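Local coordinates for protein D-alanyl-D-alanine carboxypeptidase DacB2 (Mycobacterium tuberculosis H37Rv, PDB 4RYE) that acts as a D,D-carboxypeptidase on pentapeptides and probably trims the D-Ala-D-Ala end of peptidoglycan stem peptides in the mycobacterial cell wall, at residues A223-R228 with L253-F258; K50-L55 with A122-K127; D17-T22 with P244-Q249; N79-K84 with G103-N108; N64-A69 with G86-A91. All blocks are in the same frame, centred on the assembly; numbering follows the deposited sequence.

Interaction 1 of 5, residues A223-R228 with L253-F258; sequences AARGGR and LFDWGF
OD1 of D255 is gripped by three groups: R225 NH1, a water that R225 NH1 also holds, and the hydroxyl of Y201. The first is a salt bridge, with NH1 of R225 3.6 Å away from D255 OD1; the oxygen lies well out of the guanidinium plane, and the attraction is one of charge with no N-H aimed at it. Water 1 lies in plane at the guanidinium edge, accepts from R225 NH1 at 3.0 Å and donates to D255 OD1 at 2.9 Å. R225 NE is bonded to the carbonyl of P202.

On its way to this charged pair the arginine covers an aromatic ring. R225 CB stands 3.6 Å from the centroid of the F258 ring, 1° off its normal, a CH-pi contact directly over the ring centre. CG follows over the same face, 3.8 Å from F258 CE2, CD passes near F258 CD2, and the guanidinium ends up tilted 13° from the ring plane. Deeper in, A223 CB sits over the centre of the F254 ring, 3.7 Å from its centroid, and the carbonyl oxygen of A223 faces the edge of F258.

R228, whose NE pairs with D27, reaches the helix through water: its NH1 donates to water 2 at 2.8 Å, and that water lies within hydrogen-bonding distance of G257 O, linking the two. R225 and R228 flank a type I' turn through G226 and G227. The whole is a beta hairpin of the central antiparallel sheet packed against the helix 246-259, as expected of the penicillin-binding protein and serine beta-lactamase fold.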
# COMPACT_ATOMS: atom_id res chain seq x y z
N ALA A 223 -2.28 11.00 -5.45
CA ALA A 223 -1.71 12.31 -5.74
C ALA A 223 -2.83 13.33 -5.84
O ALA A 223 -3.99 12.97 -6.05
CB ALA A 223 -0.91 12.27 -7.03
N ALA A 224 -2.49 14.61 -5.68
CA ALA A 224 -3.45 15.70 -5.82
C ALA A 224 -2.85 16.76 -6.72
O ALA A 224 -1.71 17.17 -6.51
CB ALA A 224 -3.74 16.32 -4.46
N ARG A 225 -3.61 17.20 -7.72
CA ARG A 225 -3.22 18.31 -8.58
C ARG A 225 -4.46 19.03 -9.08
O ARG A 225 -5.45 18.39 -9.46
CB ARG A 225 -2.42 17.81 -9.80
CG ARG A 225 -0.98 17.42 -9.51
CD ARG A 225 -0.18 17.28 -10.80
NE ARG A 225 1.20 16.91 -10.51
CZ ARG A 225 2.14 16.75 -11.42
NH1 ARG A 225 1.86 16.93 -12.70
NH2 ARG A 225 3.37 16.41 -11.06
N GLY A 226 -4.39 20.36 -9.10
CA GLY A 226 -5.42 21.16 -9.74
C GLY A 226 -6.78 20.99 -9.10
O GLY A 226 -7.80 21.19 -9.72
N GLY A 227 -6.79 20.63 -7.83
CA GLY A 227 -8.04 20.54 -7.09
C GLY A 227 -8.67 19.16 -7.09
O GLY A 227 -9.67 18.94 -6.40
N ARG A 228 -8.09 18.24 -7.85
CA ARG A 228 -8.60 16.86 -7.91
C ARG A 228 -7.60 15.92 -7.23
O ARG A 228 -6.41 16.15 -7.26
CB ARG A 228 -8.82 16.44 -9.36
CG ARG A 228 -9.47 15.08 -9.53
CD ARG A 228 -9.85 14.78 -10.99
NE ARG A 228 -10.94 13.82 -11.01
CZ ARG A 228 -11.53 13.33 -12.10
NH1 ARG A 228 -11.10 13.68 -13.31
NH2 ARG A 228 -12.53 12.47 -11.98
N LEU A 253 0.19 7.50 -15.40
CA LEU A 253 -1.23 7.33 -15.08
C LEU A 253 -1.82 8.54 -14.37
O LEU A 253 -2.92 8.97 -14.70
CB LEU A 253 -1.47 6.06 -14.27
CG LEU A 253 -1.38 4.77 -15.09
CD1 LEU A 253 -1.52 3.56 -14.18
CD2 LEU A 253 -2.46 4.76 -16.18
N PHE A 254 -1.08 9.08 -13.40
CA PHE A 254 -1.51 10.29 -12.71
C PHE A 254 -1.64 11.46 -13.68
O PHE A 254 -2.67 12.15 -13.69
CB PHE A 254 -0.54 10.65 -11.57
CG PHE A 254 -0.77 9.87 -10.29
CD1 PHE A 254 -2.04 9.76 -9.73
CD2 PHE A 254 0.30 9.26 -9.63
CE1 PHE A 254 -2.24 9.05 -8.53
CE2 PHE A 254 0.11 8.55 -8.46
CZ PHE A 254 -1.16 8.44 -7.90
N ASP A 255 -0.61 11.68 -14.50
CA ASP A 255 -0.63 12.73 -15.51
C ASP A 255 -1.84 12.58 -16.43
O ASP A 255 -2.55 13.55 -16.73
CB ASP A 255 0.63 12.70 -16.39
CG ASP A 255 1.85 13.35 -15.74
OD1 ASP A 255 1.72 13.96 -14.66
OD2 ASP A 255 2.95 13.27 -16.34
N TRP A 256 -2.06 11.36 -16.92
CA TRP A 256 -3.20 11.09 -17.79
C TRP A 256 -4.51 11.42 -17.08
O TRP A 256 -5.41 12.03 -17.66
CB TRP A 256 -3.19 9.64 -18.27
CG TRP A 256 -4.37 9.32 -19.16
CD1 TRP A 256 -4.43 9.43 -20.52
CD2 TRP A 256 -5.65 8.85 -18.73
NE1 TRP A 256 -5.68 9.05 -20.96
CE2 TRP A 256 -6.44 8.70 -19.88
CE3 TRP A 256 -6.21 8.55 -17.49
CZ2 TRP A 256 -7.78 8.25 -19.82
CZ3 TRP A 256 -7.53 8.11 -17.43
CH2 TRP A 256 -8.29 7.96 -18.59
N GLY A 257 -4.62 11.02 -15.82
CA GLY A 257 -5.82 11.26 -15.04
C GLY A 257 -6.08 12.74 -14.78
O GLY A 257 -7.22 13.19 -14.79
N PHE A 258 -5.02 13.49 -14.53
CA PHE A 258 -5.17 14.91 -14.23
C PHE A 258 -5.51 15.71 -15.47
O PHE A 258 -6.12 16.77 -15.40
CB PHE A 258 -3.90 15.47 -13.54
CG PHE A 258 -3.75 15.01 -12.11
CD1 PHE A 258 -4.81 15.13 -11.22
CD2 PHE A 258 -2.57 14.43 -11.67
CE1 PHE A 258 -4.68 14.70 -9.90
CE2 PHE A 258 -2.43 13.99 -10.36
CZ PHE A 258 -3.49 14.12 -9.48
O HOH W 1 3.85 15.90 -14.65
O HOH W 2 -8.95 15.11 -14.50

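Interaction 2 of 5, residues K50-L55 with A122-K127; sequences KVLLAL and AKMNAK
This is a buried, apolar helix-on-helix contact in the helical part of the penicillin-binding protein fold, where the helix 50-60, which starts just after S47, the inferred acyl-ester serine, rests on the helix 117-130. The two short segments lie almost perpendicular, with a crossing angle of 92° and axes 9.1 Å apart. Such a steep crossing confines the touching surface to a few side chains: L52, L53 and L55 on one helix and M124 and K127 on the other carry it.

L52 reaches for the backbone of the partner helix. Its CG is anti to the backbone N (chi1 -172°), and from there CD2 comes within 3.4 Å of the carbonyl oxygen of M124 and 3.9 Å of M124 CB. The other branch, CD1, lies 3.8 Å from K127 CG, the two side chains running past each other in opposite directions.

M124, present as selenomethionine, bends at chi3 (71°), which turns its methyl CE back to the neighbourhood of L53 N. Its selenium packs on L53 CB at 4.1 Å. K127 folds its aliphatic chain over the helix, bringing CE near L55 CB, and sends its ammonium to a salt bridge with D59, further along helix 50-60.

K50, the proton acceptor by similarity, starts away from helix 117-130, and its NZ is hydrogen-bonded to S47 OG, in keeping with an SxxK motif. The helix thus probably presents its lysine to the active site while another flank is packed by the partner helix, where M124 CG stands 4.0 Å from L53 CA.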
# COMPACT_ATOMS: atom_id res chain seq x y z
N LYS A 50 0.06 -4.39 3.37
CA LYS A 50 0.42 -3.71 4.62
C LYS A 50 -0.46 -2.50 4.89
O LYS A 50 -0.60 -2.08 6.04
CB LYS A 50 1.90 -3.30 4.62
CG LYS A 50 2.89 -4.47 4.75
CD LYS A 50 4.33 -3.93 4.72
CE LYS A 50 5.36 -4.98 5.13
NZ LYS A 50 5.66 -5.90 4.01
N VAL A 51 -1.04 -1.91 3.85
CA VAL A 51 -1.99 -0.81 4.05
C VAL A 51 -3.22 -1.29 4.81
O VAL A 51 -3.75 -0.60 5.69
CB VAL A 51 -2.43 -0.19 2.70
CG1 VAL A 51 -3.44 0.92 2.92
CG2 VAL A 51 -1.21 0.34 1.93
N LEU A 52 -3.69 -2.49 4.48
CA LEU A 52 -4.80 -3.10 5.18
C LEU A 52 -4.44 -3.40 6.64
O LEU A 52 -5.25 -3.21 7.54
CB LEU A 52 -5.24 -4.37 4.46
CG LEU A 52 -6.51 -5.05 4.96
CD1 LEU A 52 -7.67 -4.05 4.90
CD2 LEU A 52 -6.80 -6.29 4.12
N LEU A 53 -3.21 -3.86 6.88
CA LEU A 53 -2.76 -4.06 8.27
C LEU A 53 -2.75 -2.72 9.01
O LEU A 53 -3.17 -2.64 10.15
CB LEU A 53 -1.36 -4.69 8.29
CG LEU A 53 -0.69 -4.76 9.67
CD1 LEU A 53 -1.50 -5.61 10.63
CD2 LEU A 53 0.73 -5.30 9.53
N ALA A 54 -2.26 -1.67 8.35
CA ALA A 54 -2.22 -0.34 8.95
C ALA A 54 -3.61 0.15 9.38
O ALA A 54 -3.76 0.74 10.45
CB ALA A 54 -1.55 0.68 8.01
N LEU A 55 -4.62 -0.09 8.54
CA LEU A 55 -6.00 0.26 8.89
C LEU A 55 -6.47 -0.42 10.18
O LEU A 55 -7.10 0.21 11.03
CB LEU A 55 -6.95 -0.14 7.77
CG LEU A 55 -7.15 0.82 6.60
CD1 LEU A 55 -7.99 0.12 5.54
CD2 LEU A 55 -7.82 2.09 7.08
N ALA A 122 -7.21 -12.56 10.38
CA ALA A 122 -8.68 -12.55 10.43
C ALA A 122 -9.24 -11.13 10.52
O ALA A 122 -10.22 -10.81 9.86
CB ALA A 122 -9.20 -13.40 11.57
N LYS A 123 -8.62 -10.29 11.35
CA LYS A 123 -9.02 -8.88 11.43
C LYS A 123 -8.83 -8.11 10.13
O LYS A 123 -9.66 -7.26 9.77
CB LYS A 123 -8.29 -8.16 12.57
CG LYS A 123 -8.68 -8.66 13.97
CD LYS A 123 -7.83 -7.97 15.04
CE LYS A 123 -8.30 -8.37 16.44
NZ LYS A 123 -7.47 -7.75 17.51
N MSE A 124 -7.74 -8.37 9.42
CA MSE A 124 -7.52 -7.73 8.12
C MSE A 124 -8.61 -8.12 7.11
O MSE A 124 -9.15 -7.29 6.40
CB MSE A 124 -6.13 -8.07 7.57
CG MSE A 124 -4.99 -7.36 8.30
SE MSE A 124 -3.30 -8.27 7.96
CE MSE A 124 -3.05 -7.80 6.08
N ASN A 125 -8.92 -9.41 7.06
CA ASN A 125 -9.95 -9.89 6.15
C ASN A 125 -11.32 -9.34 6.54
O ASN A 125 -12.11 -8.98 5.67
CB ASN A 125 -9.94 -11.42 6.10
CG ASN A 125 -8.78 -11.94 5.27
OD1 ASN A 125 -8.41 -11.33 4.27
ND2 ASN A 125 -8.18 -13.04 5.70
N ALA A 126 -11.59 -9.25 7.84
CA ALA A 126 -12.85 -8.63 8.28
C ALA A 126 -12.93 -7.16 7.86
O ALA A 126 -13.99 -6.68 7.46
CB ALA A 126 -13.03 -8.77 9.77
N LYS A 127 -11.81 -6.46 7.96
CA LYS A 127 -11.76 -5.04 7.58
C LYS A 127 -12.01 -4.86 6.08
O LYS A 127 -12.79 -3.99 5.67
CB LYS A 127 -10.41 -4.45 7.99
CG LYS A 127 -10.18 -3.00 7.58
CD LYS A 127 -11.35 -2.11 7.96
CE LYS A 127 -10.94 -1.02 8.91
NZ LYS A 127 -11.19 -1.43 10.32

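Interaction 3 of 5, residues D17-T22 with P244-Q249; sequences DGPAQT and PTYWDQ
Q249 meets segment 17-22 with nearly every part of its side chain, beginning with CB, which lies 4.1 Å from P19 CD. CG is anti to the backbone N (chi1 168°), and the chain stays extended beyond it, bringing the amide carbon CD to 3.6 Å from G18 CA. At the tip the two amide atoms part company. NE2 lies against G18, 3.4 Å from its CA, where the absence of a side chain leaves room for the amide. OE1 accepts from A20 N at 2.8 Å, a nearly straight bond (163°) that arrives in the carbonyl plane on a lone pair; the same oxygen also lies close to P19 CD and A20 CB.

The glutamine belongs to the first turn of the helix 246-259, whose start carries a capping box: D248 N donates to T245 OG1, and T245 N donates to D248 OD2.

Y246 flanks the same loop. The edge of its ring meets P19, with CD1 3.6 Å from P19 CG, and its hydroxyl oxygen stands 3.6 Å from A20 CB. P244 completes the contact, its CB 4.1 Å from P19 CD. M234 of the strand 228-237 packs against A20, Y246 and Q249 alike.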
# COMPACT_ATOMS: atom_id res chain seq x y z
N ASP A 17 1.63 2.25 -22.95
CA ASP A 17 1.86 0.92 -22.41
C ASP A 17 2.80 1.01 -21.20
O ASP A 17 3.62 1.92 -21.11
CB ASP A 17 2.44 -0.01 -23.47
CG ASP A 17 1.52 -0.18 -24.68
OD1 ASP A 17 0.32 0.18 -24.58
OD2 ASP A 17 2.00 -0.67 -25.72
N GLY A 18 2.67 0.05 -20.29
CA GLY A 18 3.52 0.02 -19.10
C GLY A 18 3.67 -1.39 -18.57
O GLY A 18 3.00 -2.31 -19.04
N PRO A 19 4.56 -1.57 -17.58
CA PRO A 19 4.87 -2.90 -17.04
C PRO A 19 3.72 -3.54 -16.26
O PRO A 19 3.66 -4.77 -16.21
CB PRO A 19 6.05 -2.63 -16.10
CG PRO A 19 5.96 -1.17 -15.76
CD PRO A 19 5.46 -0.54 -17.03
N ALA A 20 2.85 -2.75 -15.65
CA ALA A 20 1.76 -3.30 -14.83
C ALA A 20 0.75 -4.05 -15.70
O ALA A 20 0.26 -3.50 -16.68
CB ALA A 20 1.06 -2.20 -14.03
N GLN A 21 0.42 -5.29 -15.33
CA GLN A 21 -0.55 -6.04 -16.13
C GLN A 21 -2.01 -5.75 -15.76
O GLN A 21 -2.90 -5.93 -16.59
CB GLN A 21 -0.25 -7.55 -16.12
CG GLN A 21 1.01 -7.91 -16.90
CD GLN A 21 0.95 -7.44 -18.34
OE1 GLN A 21 0.26 -8.04 -19.16
NE2 GLN A 21 1.66 -6.36 -18.65
N THR A 22 -2.27 -5.31 -14.52
CA THR A 22 -3.57 -4.75 -14.18
C THR A 22 -3.36 -3.43 -13.47
O THR A 22 -2.35 -3.25 -12.81
CB THR A 22 -4.41 -5.65 -13.24
OG1 THR A 22 -3.93 -5.51 -11.90
CG2 THR A 22 -4.36 -7.13 -13.69
N PRO A 244 9.53 1.38 -19.44
CA PRO A 244 9.14 2.25 -18.32
C PRO A 244 9.26 1.50 -17.00
O PRO A 244 9.00 0.29 -16.97
CB PRO A 244 7.67 2.56 -18.60
CG PRO A 244 7.49 2.29 -20.08
CD PRO A 244 8.43 1.17 -20.40
N THR A 245 9.67 2.19 -15.94
CA THR A 245 9.71 1.61 -14.60
C THR A 245 8.35 1.77 -13.95
O THR A 245 7.46 2.40 -14.52
CB THR A 245 10.72 2.34 -13.70
OG1 THR A 245 10.28 3.69 -13.51
CG2 THR A 245 12.10 2.33 -14.33
N TYR A 246 8.17 1.21 -12.76
CA TYR A 246 6.91 1.39 -12.08
C TYR A 246 6.70 2.86 -11.72
O TYR A 246 5.57 3.34 -11.72
CB TYR A 246 6.80 0.48 -10.84
CG TYR A 246 5.77 -0.63 -10.99
CD1 TYR A 246 5.68 -1.37 -12.17
CD2 TYR A 246 4.91 -0.95 -9.95
CE1 TYR A 246 4.73 -2.38 -12.31
CE2 TYR A 246 3.97 -1.97 -10.08
CZ TYR A 246 3.88 -2.68 -11.26
OH TYR A 246 2.95 -3.69 -11.40
N TRP A 247 7.78 3.57 -11.44
CA TRP A 247 7.66 4.99 -11.08
C TRP A 247 7.21 5.79 -12.30
O TRP A 247 6.42 6.73 -12.16
CB TRP A 247 8.98 5.57 -10.54
CG TRP A 247 9.55 4.85 -9.33
CD1 TRP A 247 10.80 4.34 -9.21
CD2 TRP A 247 8.88 4.59 -8.08
NE1 TRP A 247 10.96 3.76 -7.97
CE2 TRP A 247 9.80 3.90 -7.26
CE3 TRP A 247 7.60 4.86 -7.59
CZ2 TRP A 247 9.47 3.49 -5.96
CZ3 TRP A 247 7.28 4.45 -6.30
CH2 TRP A 247 8.22 3.77 -5.50
N ASP A 248 7.73 5.41 -13.47
CA ASP A 248 7.37 6.03 -14.74
C ASP A 248 5.88 5.86 -15.03
O ASP A 248 5.18 6.83 -15.33
CB ASP A 248 8.20 5.45 -15.90
CG ASP A 248 9.65 5.91 -15.89
OD1 ASP A 248 9.92 7.03 -15.40
OD2 ASP A 248 10.51 5.16 -16.39
N GLN A 249 5.40 4.62 -14.94
CA GLN A 249 4.02 4.32 -15.29
C GLN A 249 3.04 4.96 -14.30
O GLN A 249 1.96 5.38 -14.68
CB GLN A 249 3.78 2.81 -15.40
CG GLN A 249 2.31 2.40 -15.48
CD GLN A 249 2.11 0.95 -15.91
OE1 GLN A 249 2.83 0.05 -15.47
NE2 GLN A 249 1.14 0.73 -16.78

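Interaction 4 of 5, residues N79-K84 with G103-N108; sequences NCVGVK and GNDAAN
D105 points its carboxylate from the first turn of the helix 104-113 into the bend of the loop 79-84, where three consecutive backbone N-H groups turn in to meet it. Its CG takes the crowded position between backbone N and carbonyl carbon (chi1 53°), which aims the group at the loop. V81 N donates to D105 OD1 at 2.9 Å and G82 N to D105 OD2 at 2.8 Å, each on a syn lone pair. V83 N reaches D105 OD2 at 2.8 Å from above the carboxylate plane, 41° out of it, and water 3 adds a further donor to this oxygen while bridging it to V83 O.

The flanking valines are turned differently. V81 crosses D105 at about a right angle, its CG1 3.6 Å from D105 OD1 and 4.1 Å from A106 CB; V83 and D105 run past each other in opposite directions, with V83 CB 3.6 Å from D105 OD2. A fan of N-H dipoles like this would be expected to favour the ionised carboxylate.

At the other end of the loop, N104 N donates to N79 O at 2.8 Å. N104 also uses ND2 for E77 O and OD1 for K50, the proton acceptor by similarity. With S102 an active-site residue by similarity, S102, G103 and N104 fit the SxN motif of penicillin-binding proteins.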
# COMPACT_ATOMS: atom_id res chain seq x y z
N ASN A 79 12.28 -7.05 3.51
CA ASN A 79 12.72 -5.87 4.29
C ASN A 79 12.48 -5.92 5.79
O ASN A 79 11.42 -6.35 6.24
CB ASN A 79 12.04 -4.61 3.74
CG ASN A 79 12.61 -4.17 2.40
OD1 ASN A 79 13.51 -4.80 1.86
ND2 ASN A 79 12.08 -3.07 1.87
N CYS A 80 13.46 -5.44 6.54
CA CYS A 80 13.33 -5.31 7.99
C CYS A 80 13.66 -3.88 8.42
O CYS A 80 14.61 -3.28 7.91
CB CYS A 80 14.25 -6.31 8.70
SG CYS A 80 13.70 -8.04 8.59
N VAL A 81 12.88 -3.32 9.33
CA VAL A 81 13.19 -2.00 9.87
C VAL A 81 14.24 -2.14 10.98
O VAL A 81 14.98 -1.20 11.26
CB VAL A 81 11.92 -1.26 10.38
CG1 VAL A 81 11.31 -1.95 11.60
CG2 VAL A 81 12.24 0.21 10.68
N GLY A 82 14.31 -3.32 11.58
CA GLY A 82 15.32 -3.61 12.59
C GLY A 82 14.77 -3.81 13.99
O GLY A 82 15.43 -3.48 14.98
N VAL A 83 13.56 -4.37 14.07
CA VAL A 83 13.00 -4.80 15.36
C VAL A 83 13.94 -5.82 16.02
O VAL A 83 14.45 -6.73 15.37
CB VAL A 83 11.61 -5.43 15.16
CG1 VAL A 83 11.10 -6.06 16.46
CG2 VAL A 83 10.64 -4.38 14.64
N LYS A 84 14.17 -5.65 17.32
CA LYS A 84 15.06 -6.55 18.05
C LYS A 84 14.35 -7.14 19.28
O LYS A 84 13.61 -6.44 19.96
CB LYS A 84 16.36 -5.84 18.45
CG LYS A 84 17.18 -5.42 17.23
CD LYS A 84 18.45 -4.68 17.62
CE LYS A 84 19.32 -4.42 16.40
NZ LYS A 84 20.76 -4.27 16.74
N GLY A 103 8.73 -2.81 6.48
CA GLY A 103 9.37 -3.74 7.39
C GLY A 103 8.47 -4.92 7.71
O GLY A 103 7.39 -4.73 8.27
N ASN A 104 8.90 -6.13 7.35
CA ASN A 104 8.11 -7.32 7.66
C ASN A 104 8.15 -7.59 9.15
O ASN A 104 7.18 -8.10 9.72
CB ASN A 104 8.62 -8.53 6.87
CG ASN A 104 8.37 -8.38 5.38
OD1 ASN A 104 7.31 -7.92 4.97
ND2 ASN A 104 9.36 -8.75 4.57
N ASP A 105 9.27 -7.25 9.79
CA ASP A 105 9.39 -7.38 11.24
C ASP A 105 8.43 -6.41 11.93
O ASP A 105 7.86 -6.73 12.97
CB ASP A 105 10.84 -7.20 11.71
CG ASP A 105 11.49 -5.91 11.20
OD1 ASP A 105 10.91 -5.25 10.31
OD2 ASP A 105 12.59 -5.58 11.69
N ALA A 106 8.24 -5.24 11.34
CA ALA A 106 7.27 -4.28 11.84
C ALA A 106 5.84 -4.83 11.72
O ALA A 106 5.02 -4.68 12.64
CB ALA A 106 7.39 -2.97 11.09
N ALA A 107 5.55 -5.45 10.59
CA ALA A 107 4.25 -6.08 10.38
C ALA A 107 3.99 -7.19 11.40
O ALA A 107 2.92 -7.27 11.98
CB ALA A 107 4.12 -6.62 8.95
N ASN A 108 4.97 -8.06 11.60
CA ASN A 108 4.75 -9.16 12.53
C ASN A 108 4.66 -8.70 13.98
O ASN A 108 3.98 -9.33 14.80
CB ASN A 108 5.82 -10.25 12.33
CG ASN A 108 5.70 -10.93 10.97
OD1 ASN A 108 4.62 -10.96 10.38
ND2 ASN A 108 6.81 -11.44 10.46
O HOH W 3 14.16 -7.70 12.76

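Interaction 5 of 5, residues N64-A69 with G86-A91; sequences NSTVVA and GRSYTA
Strands 66-68 and 88-90 run antiparallel with their axes 4.6 Å apart, forming a two-stranded beta ribbon at the outer end of the helical part of the fold. V67 and Y89 are its hydrogen-bonded pair, each N donating to the other's O at 3.0 Å; T66 with T90 and V68 with S88 are non-hydrogen-bonded pairs on either side of it. The ladder runs on beyond the strands: A69 N donates to R87 O, and A69 O in turn accepts from G86 N at 2.7 Å. At the opposite end S65 O takes A91 N nearly along the C=O axis (173°), just where the helix 91-100 begins with T90 as its N-cap.

T66, V68, S88 and T90 share the more exposed face. The methyls T66 CG2 and T90 CG2 meet at 3.8 Å, and S88 OG lies 3.6 Å from T66 CB. V68 sends CG1, anti to its backbone N (chi1 170°), over the backbone of G86, 3.9 Å from its CA.

V67 and Y89 turn to the other face, toward the protein. There V67 packs on T109, H112 and M113 of the helix 104-113, and both residues touch L94. The tyrosine hydroxyl is bonded to K84 N, fixing the far end of the ring, while F182 meets it ring against ring. Within the ribbon, the ring touches A69, with Y89 CE1 4.0 Å from A69 CB.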
# COMPACT_ATOMS: atom_id res chain seq x y z
N ASN A 64 0.65 5.38 21.07
CA ASN A 64 1.71 5.39 22.06
C ASN A 64 1.75 4.13 22.92
O ASN A 64 2.55 4.02 23.85
CB ASN A 64 1.60 6.64 22.95
CG ASN A 64 1.90 7.92 22.18
OD1 ASN A 64 2.95 8.04 21.55
ND2 ASN A 64 0.96 8.86 22.22
N SER A 65 0.87 3.17 22.64
CA SER A 65 0.93 1.91 23.37
C SER A 65 2.16 1.14 22.89
O SER A 65 2.60 1.30 21.75
CB SER A 65 -0.36 1.09 23.18
OG SER A 65 -0.55 0.75 21.83
N THR A 66 2.75 0.35 23.77
CA THR A 66 4.00 -0.31 23.45
C THR A 66 3.89 -1.83 23.47
O THR A 66 2.91 -2.39 23.97
CB THR A 66 5.14 0.11 24.40
OG1 THR A 66 4.80 -0.29 25.74
CG2 THR A 66 5.34 1.62 24.35
N VAL A 67 4.90 -2.49 22.90
CA VAL A 67 4.99 -3.93 22.96
C VAL A 67 6.46 -4.28 23.12
O VAL A 67 7.33 -3.54 22.67
CB VAL A 67 4.43 -4.59 21.67
CG1 VAL A 67 5.28 -4.22 20.46
CG2 VAL A 67 4.34 -6.12 21.82
N VAL A 68 6.73 -5.39 23.80
CA VAL A 68 8.07 -5.93 23.89
C VAL A 68 8.20 -6.99 22.81
O VAL A 68 7.53 -8.02 22.86
CB VAL A 68 8.32 -6.57 25.27
CG1 VAL A 68 9.64 -7.34 25.26
CG2 VAL A 68 8.32 -5.50 26.35
N ALA A 69 9.03 -6.72 21.81
CA ALA A 69 9.19 -7.66 20.71
C ALA A 69 9.74 -8.99 21.19
O ALA A 69 10.66 -9.04 22.02
CB ALA A 69 10.08 -7.08 19.66
N GLY A 86 13.12 -8.34 22.83
CA GLY A 86 13.31 -7.83 24.17
C GLY A 86 13.27 -6.32 24.23
O GLY A 86 13.28 -5.72 25.31
N ARG A 87 13.25 -5.70 23.05
CA ARG A 87 13.18 -4.25 22.95
C ARG A 87 11.73 -3.78 22.85
O ARG A 87 10.86 -4.47 22.30
CB ARG A 87 14.00 -3.73 21.76
CG ARG A 87 15.51 -3.64 22.00
CD ARG A 87 16.17 -5.02 22.19
NE ARG A 87 17.59 -5.02 21.84
CZ ARG A 87 18.30 -6.12 21.61
NH1 ARG A 87 17.72 -7.31 21.70
NH2 ARG A 87 19.59 -6.04 21.29
N SER A 88 11.47 -2.59 23.39
CA SER A 88 10.13 -2.01 23.39
C SER A 88 9.94 -1.08 22.20
O SER A 88 10.85 -0.34 21.83
CB SER A 88 9.92 -1.25 24.70
OG SER A 88 8.58 -0.82 24.82
N TYR A 89 8.75 -1.11 21.59
CA TYR A 89 8.44 -0.24 20.46
C TYR A 89 7.02 0.27 20.61
O TYR A 89 6.17 -0.43 21.16
CB TYR A 89 8.55 -1.02 19.13
CG TYR A 89 9.92 -1.61 18.92
CD1 TYR A 89 10.24 -2.86 19.43
CD2 TYR A 89 10.90 -0.91 18.23
CE1 TYR A 89 11.51 -3.40 19.26
CE2 TYR A 89 12.18 -1.44 18.06
CZ TYR A 89 12.47 -2.69 18.57
OH TYR A 89 13.72 -3.23 18.41
N THR A 90 6.75 1.48 20.12
CA THR A 90 5.38 1.99 20.10
C THR A 90 4.70 1.58 18.81
O THR A 90 5.36 1.28 17.80
CB THR A 90 5.32 3.52 20.20
OG1 THR A 90 5.92 4.09 19.03
CG2 THR A 90 6.05 4.02 21.43
N ALA A 91 3.37 1.59 18.82
CA ALA A 91 2.60 1.35 17.61
C ALA A 91 2.99 2.33 16.51
O ALA A 91 3.06 1.96 15.35
CB ALA A 91 1.11 1.44 17.90

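The five contacts divide between two ends of the molecule. Interactions 1 and 3 both use the helix 246-259, their centres about 17 Å apart, and join it to the six-stranded sheet and to the loop leading into that sheet. Interactions 2, 4 and 5 belong to the helical part, on the far side of the chain's centre from interaction 1. Interactions 4 and 5 have centres about 12 Å apart and touch through V83, K84, A69 and Y89, while interactions 2 and 4 meet at the side chains of K50 and N104, and where L53 packs on A107. In sequence, interaction 3 spans nearly the whole chain and encloses interactions 2, 4 and 5. Interactions 2 and 4 thus meet beside the probable active site.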